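Local coordinates for methylaspartate ammonia-lyase (Citrobacter amalonaticus, PDB 1KKO), which catalyses the reversible, magnesium-dependent anti elimination of ammonia from L-threo-3-methylaspartate to give mesaconate, a step of glutamate degradation, at residues A[105-117]-A[131-145]. Sequence-based numbering, arbitrary orientation.
Sequences DVDAFLPNARFFD and RYGLSQALLDATALA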
ATOM      1  N   ASP A 105     -22.535 -22.443  -7.623  1.00 15.95           N
ATOM      2  CA  ASP A 105     -22.038 -23.123  -6.450  1.00 16.31           C
ATOM      3  C   ASP A 105     -20.538 -22.896  -6.300  1.00 15.99           C
ATOM      4  O   ASP A 105     -19.797 -22.949  -7.279  1.00 16.45           O
ATOM      5  CB  ASP A 105     -22.330 -24.620  -6.505  1.00 17.48           C
ATOM      6  CG  ASP A 105     -22.172 -25.253  -5.164  1.00 20.14           C
ATOM      7  OD1 ASP A 105     -21.054 -25.669  -4.852  1.00 21.07           O
ATOM      8  OD2 ASP A 105     -23.101 -25.317  -4.327  1.00 24.99           O
ATOM      9  N   VAL A 106     -20.092 -22.660  -5.070  1.00 15.47           N
ATOM     10  CA  VAL A 106     -18.686 -22.393  -4.799  1.00 14.76           C
ATOM     11  C   VAL A 106     -18.073 -23.390  -3.829  1.00 15.18           C
ATOM     12  O   VAL A 106     -17.041 -23.133  -3.241  1.00 14.91           O
ATOM     13  CB  VAL A 106     -18.456 -20.930  -4.291  1.00 14.62           C
ATOM     14  CG1 VAL A 106     -18.765 -19.947  -5.378  1.00 14.42           C
ATOM     15  CG2 VAL A 106     -19.285 -20.661  -3.054  1.00 14.41           C
ATOM     16  N   ASP A 107     -18.699 -24.552  -3.644  1.00 15.71           N
ATOM     17  CA  ASP A 107     -18.104 -25.530  -2.747  1.00 16.38           C
ATOM     18  C   ASP A 107     -16.718 -25.946  -3.217  1.00 15.87           C
ATOM     19  O   ASP A 107     -15.890 -26.325  -2.412  1.00 16.25           O
ATOM     20  CB  ASP A 107     -18.976 -26.767  -2.616  1.00 17.04           C
ATOM     21  CG  ASP A 107     -20.160 -26.542  -1.716  1.00 19.74           C
ATOM     22  OD1 ASP A 107     -20.260 -25.456  -1.091  1.00 20.91           O
ATOM     23  OD2 ASP A 107     -21.043 -27.420  -1.565  1.00 22.90           O
ATOM     24  N   ALA A 108     -16.499 -25.903  -4.526  1.00 15.25           N
ATOM     25  CA  ALA A 108     -15.188 -26.136  -5.091  1.00 15.08           C
ATOM     26  C   ALA A 108     -14.767 -24.894  -5.862  1.00 14.54           C
ATOM     27  O   ALA A 108     -15.602 -24.075  -6.249  1.00 14.41           O
ATOM     28  CB  ALA A 108     -15.204 -27.356  -6.008  1.00 15.28           C
ATOM     29  N   PHE A 109     -13.468 -24.804  -6.109  1.00 13.88           N
ATOM     30  CA  PHE A 109     -12.880 -23.681  -6.827  1.00 13.76           C
ATOM     31  C   PHE A 109     -12.517 -23.955  -8.279  1.00 13.66           C
ATOM     32  O   PHE A 109     -12.866 -23.185  -9.162  1.00 13.78           O
ATOM     33  CB  PHE A 109     -11.628 -23.242  -6.081  1.00 13.57           C
ATOM     34  CG  PHE A 109     -10.747 -22.286  -6.843  1.00 12.88           C
ATOM     35  CD1 PHE A 109     -11.226 -21.053  -7.237  1.00 11.97           C
ATOM     36  CD2 PHE A 109      -9.436 -22.605  -7.127  1.00 13.48           C
ATOM     37  CE1 PHE A 109     -10.412 -20.172  -7.925  1.00 12.23           C
ATOM     38  CE2 PHE A 109      -8.629 -21.722  -7.799  1.00 12.91           C
ATOM     39  CZ  PHE A 109      -9.116 -20.503  -8.196  1.00 12.54           C
ATOM     40  N   LEU A 110     -11.840 -25.075  -8.522  1.00 14.34           N
ATOM     41  CA  LEU A 110     -11.266 -25.316  -9.842  1.00 15.18           C
ATOM     42  C   LEU A 110     -12.248 -25.341 -11.010  1.00 15.30           C
ATOM     43  O   LEU A 110     -11.973 -24.734 -12.032  1.00 15.26           O
ATOM     44  CB  LEU A 110     -10.431 -26.596  -9.838  1.00 15.66           C
ATOM     45  CG  LEU A 110      -8.923 -26.422  -9.680  1.00 17.53           C
ATOM     46  CD1 LEU A 110      -8.258 -27.783  -9.576  1.00 18.90           C
ATOM     47  CD2 LEU A 110      -8.325 -25.632 -10.851  1.00 18.23           C
ATOM     48  N   PRO A 111     -13.373 -26.051 -10.912  1.00 15.12           N
ATOM     49  CA  PRO A 111     -14.323 -26.041 -12.025  1.00 15.58           C
ATOM     50  C   PRO A 111     -14.757 -24.623 -12.383  1.00 15.07           C
ATOM     51  O   PRO A 111     -14.812 -24.274 -13.553  1.00 15.71           O
ATOM     52  CB  PRO A 111     -15.485 -26.907 -11.517  1.00 15.86           C
ATOM     53  CG  PRO A 111     -14.877 -27.781 -10.536  1.00 16.62           C
ATOM     54  CD  PRO A 111     -13.805 -26.957  -9.835  1.00 15.57           C
ATOM     55  N   ASN A 112     -15.037 -23.788 -11.385  1.00 14.31           N
ATOM     56  CA  ASN A 112     -15.431 -22.416 -11.678  1.00 14.02           C
ATOM     57  C   ASN A 112     -14.284 -21.623 -12.313  1.00 13.55           C
ATOM     58  O   ASN A 112     -14.484 -20.842 -13.241  1.00 13.61           O
ATOM     59  CB  ASN A 112     -15.871 -21.698 -10.407  1.00 14.09           C
ATOM     60  CG  ASN A 112     -17.192 -22.187  -9.879  1.00 14.71           C
ATOM     61  OD1 ASN A 112     -18.013 -22.720 -10.632  1.00 16.33           O
ATOM     62  ND2 ASN A 112     -17.442 -21.938  -8.592  1.00 15.46           N
ATOM     63  N   ALA A 113     -13.087 -21.808 -11.780  1.00 13.20           N
ATOM     64  CA  ALA A 113     -11.928 -21.108 -12.335  1.00 13.79           C
ATOM     65  C   ALA A 113     -11.709 -21.483 -13.799  1.00 13.57           C
ATOM     66  O   ALA A 113     -11.471 -20.616 -14.642  1.00 13.70           O
ATOM     67  CB  ALA A 113     -10.693 -21.414 -11.529  1.00 13.91           C
ATOM     68  N   ARG A 114     -11.807 -22.776 -14.105  1.00 14.17           N
ATOM     69  CA  ARG A 114     -11.656 -23.239 -15.479  1.00 14.84           C
ATOM     70  C   ARG A 114     -12.749 -22.689 -16.390  1.00 14.37           C
ATOM     71  O   ARG A 114     -12.481 -22.276 -17.520  1.00 14.73           O
ATOM     72  CB  ARG A 114     -11.675 -24.760 -15.537  1.00 15.70           C
ATOM     73  CG  ARG A 114     -10.391 -25.409 -15.071  1.00 17.65           C
ATOM     74  CD  ARG A 114     -10.342 -26.896 -15.412  1.00 21.37           C
ATOM     75  NE  ARG A 114     -11.230 -27.665 -14.546  1.00 23.97           N
ATOM     76  CZ  ARG A 114     -10.829 -28.367 -13.496  1.00 24.94           C
ATOM     77  NH1 ARG A 114      -9.540 -28.434 -13.183  1.00 26.30           N
ATOM     78  NH2 ARG A 114     -11.719 -29.014 -12.749  1.00 25.13           N
ATOM     79  N   PHE A 115     -13.979 -22.645 -15.892  1.00 14.26           N
ATOM     80  CA  PHE A 115     -15.077 -22.154 -16.701  1.00 14.31           C
ATOM     81  C   PHE A 115     -14.814 -20.738 -17.169  1.00 13.47           C
ATOM     82  O   PHE A 115     -14.895 -20.439 -18.351  1.00 14.29           O
ATOM     83  CB  PHE A 115     -16.405 -22.230 -15.951  1.00 14.08           C
ATOM     84  CG  PHE A 115     -17.526 -21.551 -16.666  1.00 14.60           C
ATOM     85  CD1 PHE A 115     -18.226 -22.203 -17.667  1.00 15.98           C
ATOM     86  CD2 PHE A 115     -17.869 -20.250 -16.369  1.00 15.07           C
ATOM     87  CE1 PHE A 115     -19.240 -21.571 -18.334  1.00 17.46           C
ATOM     88  CE2 PHE A 115     -18.882 -19.617 -17.045  1.00 15.66           C
ATOM     89  CZ  PHE A 115     -19.571 -20.288 -18.027  1.00 16.30           C
ATOM     90  N   PHE A 116     -14.475 -19.853 -16.237  1.00 13.55           N
ATOM     91  CA  PHE A 116     -14.216 -18.476 -16.624  1.00 13.49           C
ATOM     92  C   PHE A 116     -12.908 -18.297 -17.365  1.00 13.74           C
ATOM     93  O   PHE A 116     -12.780 -17.362 -18.138  1.00 14.27           O
ATOM     94  CB  PHE A 116     -14.296 -17.546 -15.409  1.00 13.78           C
ATOM     95  CG  PHE A 116     -15.688 -17.393 -14.904  1.00 12.78           C
ATOM     96  CD1 PHE A 116     -16.605 -16.642 -15.605  1.00 13.28           C
ATOM     97  CD2 PHE A 116     -16.106 -18.045 -13.765  1.00 12.71           C
ATOM     98  CE1 PHE A 116     -17.911 -16.527 -15.162  1.00 12.97           C
ATOM     99  CE2 PHE A 116     -17.420 -17.940 -13.323  1.00 13.35           C
ATOM    100  CZ  PHE A 116     -18.310 -17.183 -14.022  1.00 13.24           C
ATOM    101  N   ASP A 117     -11.957 -19.203 -17.166  1.00 14.04           N
ATOM    102  CA  ASP A 117     -10.679 -19.060 -17.844  1.00 15.13           C
ATOM    103  C   ASP A 117     -10.785 -19.318 -19.338  1.00 16.59           C
ATOM    104  O   ASP A 117      -9.947 -18.825 -20.087  1.00 17.31           O
ATOM    105  CB  ASP A 117      -9.624 -19.989 -17.255  1.00 14.77           C
ATOM    106  CG  ASP A 117      -8.243 -19.405 -17.343  1.00 14.58           C
ATOM    107  OD1 ASP A 117      -8.053 -18.228 -16.930  1.00 15.32           O
ATOM    108  OD2 ASP A 117      -7.293 -20.050 -17.805  1.00 15.28           O
ATOM    109  N   ARG A 131     -10.206 -12.506 -15.720  1.00 10.98           N
ATOM    110  CA  ARG A 131     -10.012 -13.850 -15.231  1.00 11.47           C
ATOM    111  C   ARG A 131      -9.234 -13.819 -13.909  1.00 10.77           C
ATOM    112  O   ARG A 131      -9.518 -14.582 -12.993  1.00 10.97           O
ATOM    113  CB  ARG A 131      -9.277 -14.669 -16.275  1.00 12.07           C
ATOM    114  CG  ARG A 131     -10.120 -14.895 -17.516  1.00 14.38           C
ATOM    115  CD  ARG A 131      -9.418 -15.737 -18.523  1.00 17.75           C
ATOM    116  NE  ARG A 131      -8.567 -15.079 -19.491  1.00 19.90           N
ATOM    117  CZ  ARG A 131      -7.432 -15.614 -19.967  1.00 17.72           C
ATOM    118  NH1 ARG A 131      -6.927 -16.765 -19.491  1.00 16.64           N
ATOM    119  NH2 ARG A 131      -6.776 -14.965 -20.892  1.00 19.86           N
ATOM    120  N   TYR A 132      -8.261 -12.914 -13.809  1.00 10.58           N
ATOM    121  CA  TYR A 132      -7.484 -12.762 -12.587  1.00 10.26           C
ATOM    122  C   TYR A 132      -8.399 -12.399 -11.412  1.00  9.84           C
ATOM    123  O   TYR A 132      -8.389 -13.066 -10.377  1.00 10.36           O
ATOM    124  CB  TYR A 132      -6.439 -11.677 -12.807  1.00 10.40           C
ATOM    125  CG  TYR A 132      -5.350 -11.522 -11.781  1.00  9.25           C
ATOM    126  CD1 TYR A 132      -4.630 -12.609 -11.313  1.00  9.88           C
ATOM    127  CD2 TYR A 132      -4.995 -10.250 -11.318  1.00  9.60           C
ATOM    128  CE1 TYR A 132      -3.605 -12.441 -10.400  1.00 10.38           C
ATOM    129  CE2 TYR A 132      -3.956 -10.070 -10.424  1.00  9.64           C
ATOM    130  CZ  TYR A 132      -3.255 -11.176  -9.965  1.00  9.90           C
ATOM    131  OH  TYR A 132      -2.209 -11.049  -9.078  1.00 10.91           O
ATOM    132  N   GLY A 133      -9.199 -11.351 -11.572  1.00  9.76           N
ATOM    133  CA  GLY A 133     -10.069 -10.916 -10.494  1.00  9.90           C
ATOM    134  C   GLY A 133     -11.179 -11.893 -10.150  1.00  9.96           C
ATOM    135  O   GLY A 133     -11.465 -12.125  -8.984  1.00  9.93           O
ATOM    136  N   LEU A 134     -11.842 -12.436 -11.164  1.00 10.52           N
ATOM    137  CA  LEU A 134     -12.891 -13.408 -10.912  1.00 10.54           C
ATOM    138  C   LEU A 134     -12.350 -14.603 -10.156  1.00 10.65           C
ATOM    139  O   LEU A 134     -12.951 -15.077  -9.203  1.00 10.43           O
ATOM    140  CB  LEU A 134     -13.525 -13.895 -12.211  1.00 10.92           C
ATOM    141  CG  LEU A 134     -14.346 -12.889 -13.005  1.00 11.50           C
ATOM    142  CD1 LEU A 134     -14.832 -13.548 -14.281  1.00 12.12           C
ATOM    143  CD2 LEU A 134     -15.529 -12.362 -12.202  1.00 12.56           C
ATOM    144  N   SER A 135     -11.201 -15.099 -10.586  1.00 10.54           N
ATOM    145  CA  SER A 135     -10.642 -16.293  -9.967  1.00 10.77           C
ATOM    146  C   SER A 135     -10.218 -16.038  -8.514  1.00 10.28           C
ATOM    147  O   SER A 135     -10.358 -16.906  -7.650  1.00 11.05           O
ATOM    148  CB  SER A 135      -9.493 -16.837 -10.802  1.00 11.23           C
ATOM    149  OG  SER A 135      -8.381 -15.976 -10.770  1.00 11.42           O
ATOM    150  N   GLN A 136      -9.721 -14.835  -8.220  1.00 10.45           N
ATOM    151  CA  GLN A 136      -9.408 -14.489  -6.836  1.00  9.84           C
ATOM    152  C   GLN A 136     -10.670 -14.565  -5.984  1.00  9.63           C
ATOM    153  O   GLN A 136     -10.674 -15.151  -4.927  1.00 10.08           O
ATOM    154  CB  GLN A 136      -8.862 -13.075  -6.712  1.00  9.84           C
ATOM    155  CG  GLN A 136      -7.481 -12.826  -7.278  1.00  9.64           C
ATOM    156  CD  GLN A 136      -7.279 -11.349  -7.457  1.00  9.13           C
ATOM    157  OE1 GLN A 136      -7.660 -10.563  -6.584  1.00 10.68           O
ATOM    158  NE2 GLN A 136      -6.719 -10.951  -8.588  1.00  9.70           N
ATOM    159  N   ALA A 137     -11.737 -13.948  -6.467  1.00 10.03           N
ATOM    160  CA  ALA A 137     -12.979 -13.928  -5.715  1.00 10.07           C
ATOM    161  C   ALA A 137     -13.574 -15.334  -5.565  1.00 10.28           C
ATOM    162  O   ALA A 137     -14.129 -15.656  -4.526  1.00 10.45           O
ATOM    163  CB  ALA A 137     -13.974 -12.996  -6.352  1.00 10.27           C
ATOM    164  N   LEU A 138     -13.455 -16.160  -6.600  1.00 10.54           N
ATOM    165  CA  LEU A 138     -13.984 -17.520  -6.541  1.00 11.05           C
ATOM    166  C   LEU A 138     -13.206 -18.384  -5.560  1.00 10.77           C
ATOM    167  O   LEU A 138     -13.799 -19.234  -4.892  1.00 11.32           O
ATOM    168  CB  LEU A 138     -14.008 -18.154  -7.931  1.00 11.47           C
ATOM    169  CG  LEU A 138     -15.068 -17.524  -8.832  1.00 12.08           C
ATOM    170  CD1 LEU A 138     -14.747 -17.813 -10.275  1.00 12.48           C
ATOM    171  CD2 LEU A 138     -16.468 -18.009  -8.464  1.00 13.42           C
ATOM    172  N   LEU A 139     -11.896 -18.171  -5.456  1.00 10.89           N
ATOM    173  CA  LEU A 139     -11.085 -18.879  -4.485  1.00 10.86           C
ATOM    174  C   LEU A 139     -11.477 -18.440  -3.086  1.00 11.05           C
ATOM    175  O   LEU A 139     -11.667 -19.250  -2.185  1.00 11.15           O
ATOM    176  CB  LEU A 139      -9.602 -18.622  -4.719  1.00 11.56           C
ATOM    177  CG  LEU A 139      -8.669 -19.312  -3.714  1.00 11.89           C
ATOM    178  CD1 LEU A 139      -8.821 -20.832  -3.698  1.00 13.06           C
ATOM    179  CD2 LEU A 139      -7.217 -18.941  -3.993  1.00 11.95           C
ATOM    180  N   ASP A 140     -11.617 -17.127  -2.910  1.00 10.51           N
ATOM    181  CA  ASP A 140     -12.029 -16.593  -1.628  1.00 10.99           C
ATOM    182  C   ASP A 140     -13.431 -17.108  -1.277  1.00 10.70           C
ATOM    183  O   ASP A 140     -13.704 -17.375  -0.100  1.00 11.26           O
ATOM    184  CB  ASP A 140     -12.007 -15.059  -1.680  1.00 10.46           C
ATOM    185  CG  ASP A 140     -11.902 -14.409  -0.322  1.00 11.76           C
ATOM    186  OD1 ASP A 140     -11.170 -14.927   0.564  1.00 12.00           O
ATOM    187  OD2 ASP A 140     -12.491 -13.322  -0.129  1.00 11.95           O
ATOM    188  N   ALA A 141     -14.309 -17.237  -2.274  1.00 11.09           N
ATOM    189  CA  ALA A 141     -15.666 -17.756  -2.038  1.00 11.63           C
ATOM    190  C   ALA A 141     -15.646 -19.201  -1.528  1.00 11.88           C
ATOM    191  O   ALA A 141     -16.307 -19.529  -0.558  1.00 12.49           O
ATOM    192  CB  ALA A 141     -16.501 -17.645  -3.270  1.00 11.79           C
ATOM    193  N   THR A 142     -14.859 -20.050  -2.172  1.00 12.07           N
ATOM    194  CA  THR A 142     -14.753 -21.437  -1.744  1.00 12.80           C
ATOM    195  C   THR A 142     -14.222 -21.504  -0.324  1.00 12.78           C
ATOM    196  O   THR A 142     -14.710 -22.278   0.511  1.00 13.64           O
ATOM    197  CB  THR A 142     -13.868 -22.199  -2.726  1.00 13.19           C
ATOM    198  OG1 THR A 142     -14.501 -22.207  -4.008  1.00 13.49           O
ATOM    199  CG2 THR A 142     -13.713 -23.670  -2.321  1.00 14.17           C
ATOM    200  N   ALA A 143     -13.244 -20.659  -0.018  1.00 12.76           N
ATOM    201  CA  ALA A 143     -12.706 -20.575   1.327  1.00 13.00           C
ATOM    202  C   ALA A 143     -13.774 -20.179   2.357  1.00 13.23           C
ATOM    203  O   ALA A 143     -14.002 -20.879   3.346  1.00 13.75           O
ATOM    204  CB  ALA A 143     -11.555 -19.587   1.361  1.00 12.75           C
ATOM    205  N   LEU A 144     -14.454 -19.070   2.100  1.00 12.88           N
ATOM    206  CA  LEU A 144     -15.449 -18.529   3.029  1.00 13.40           C
ATOM    207  C   LEU A 144     -16.688 -19.412   3.157  1.00 14.37           C
ATOM    208  O   LEU A 144     -17.405 -19.349   4.156  1.00 15.57           O
ATOM    209  CB  LEU A 144     -15.849 -17.114   2.607  1.00 13.26           C
ATOM    210  CG  LEU A 144     -14.770 -16.057   2.854  1.00 12.96           C
ATOM    211  CD1 LEU A 144     -15.051 -14.803   2.037  1.00 13.22           C
ATOM    212  CD2 LEU A 144     -14.648 -15.734   4.346  1.00 13.72           C
ATOM    213  N   ALA A 145     -16.944 -20.223   2.145  1.00 14.73           N
ATOM    214  CA  ALA A 145     -18.076 -21.146   2.140  1.00 15.67           C
ATOM    215  C   ALA A 145     -17.816 -22.360   3.010  1.00 16.50           C
ATOM    216  O   ALA A 145     -18.756 -23.025   3.433  1.00 18.32           O
ATOM    217  CB  ALA A 145     -18.334 -21.613   0.740  1.00 15.68           C
TER
HETATM  218  O   HOH W   1     -15.808 -24.829  -0.098  1.00 29.94           O
HETATM  219  O   HOH W   2     -18.456 -25.343   0.896  1.00 32.32           O
HETATM  220  O   HOH W   3     -15.495 -21.181  -6.555  1.00 13.81           O
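Phe109 lays its ring across the backbone of the helix carrying Leu139, whose CB sits over one face, 4.0 Å from the ring centroid and 23° off the normal, a CH-pi contact. Ala113 CB covers the opposite face, so the ring is sandwiched between the two helices. Its CG lies anti to the backbone N (chi1 168°), which carries CE1 down to 3.3 Å from Ser135 O. Farther along, Leu138 divides its branches: CD1 reaches Phe116 CD2 at 3.8 Å, with the side chains meeting at about a right angle, while CD2 points to Val106 CG1 and Asn112 ND2. Leu134 CD1 approaches Phe116 CD1 in the same crosswise manner, and Val106 places CG1 against Ala141 CB and CG2 against Ala145 CB.

Polar contacts complete the interface. Thr142 OG1 lies 2.8 Å from Val106 O, with Ala108 O and Leu138 O also close, and its single proton cannot be assigned to any one of them. Nearby, a bridging water donates to Ala108 O and Leu138 O and accepts from Asn112 ND2, whose amide also donates to Asp105 O. At the far end Arg131 NH1 forms a nearly straight salt bridge to Asp117 OD1 (3.2 Å), meeting it from above the carboxylate plane; Gly337 N shares that oxygen, and Leu126 O takes Arg131 NE.

The axes of 110-117 and 131-145 approach to 9.6 Å and run 166° apart; their parent helices, 110-118 and 128-146, form an antiparallel helical hairpin in the N-terminal domain of this enolase-superfamily enzyme, away from its magnesium site.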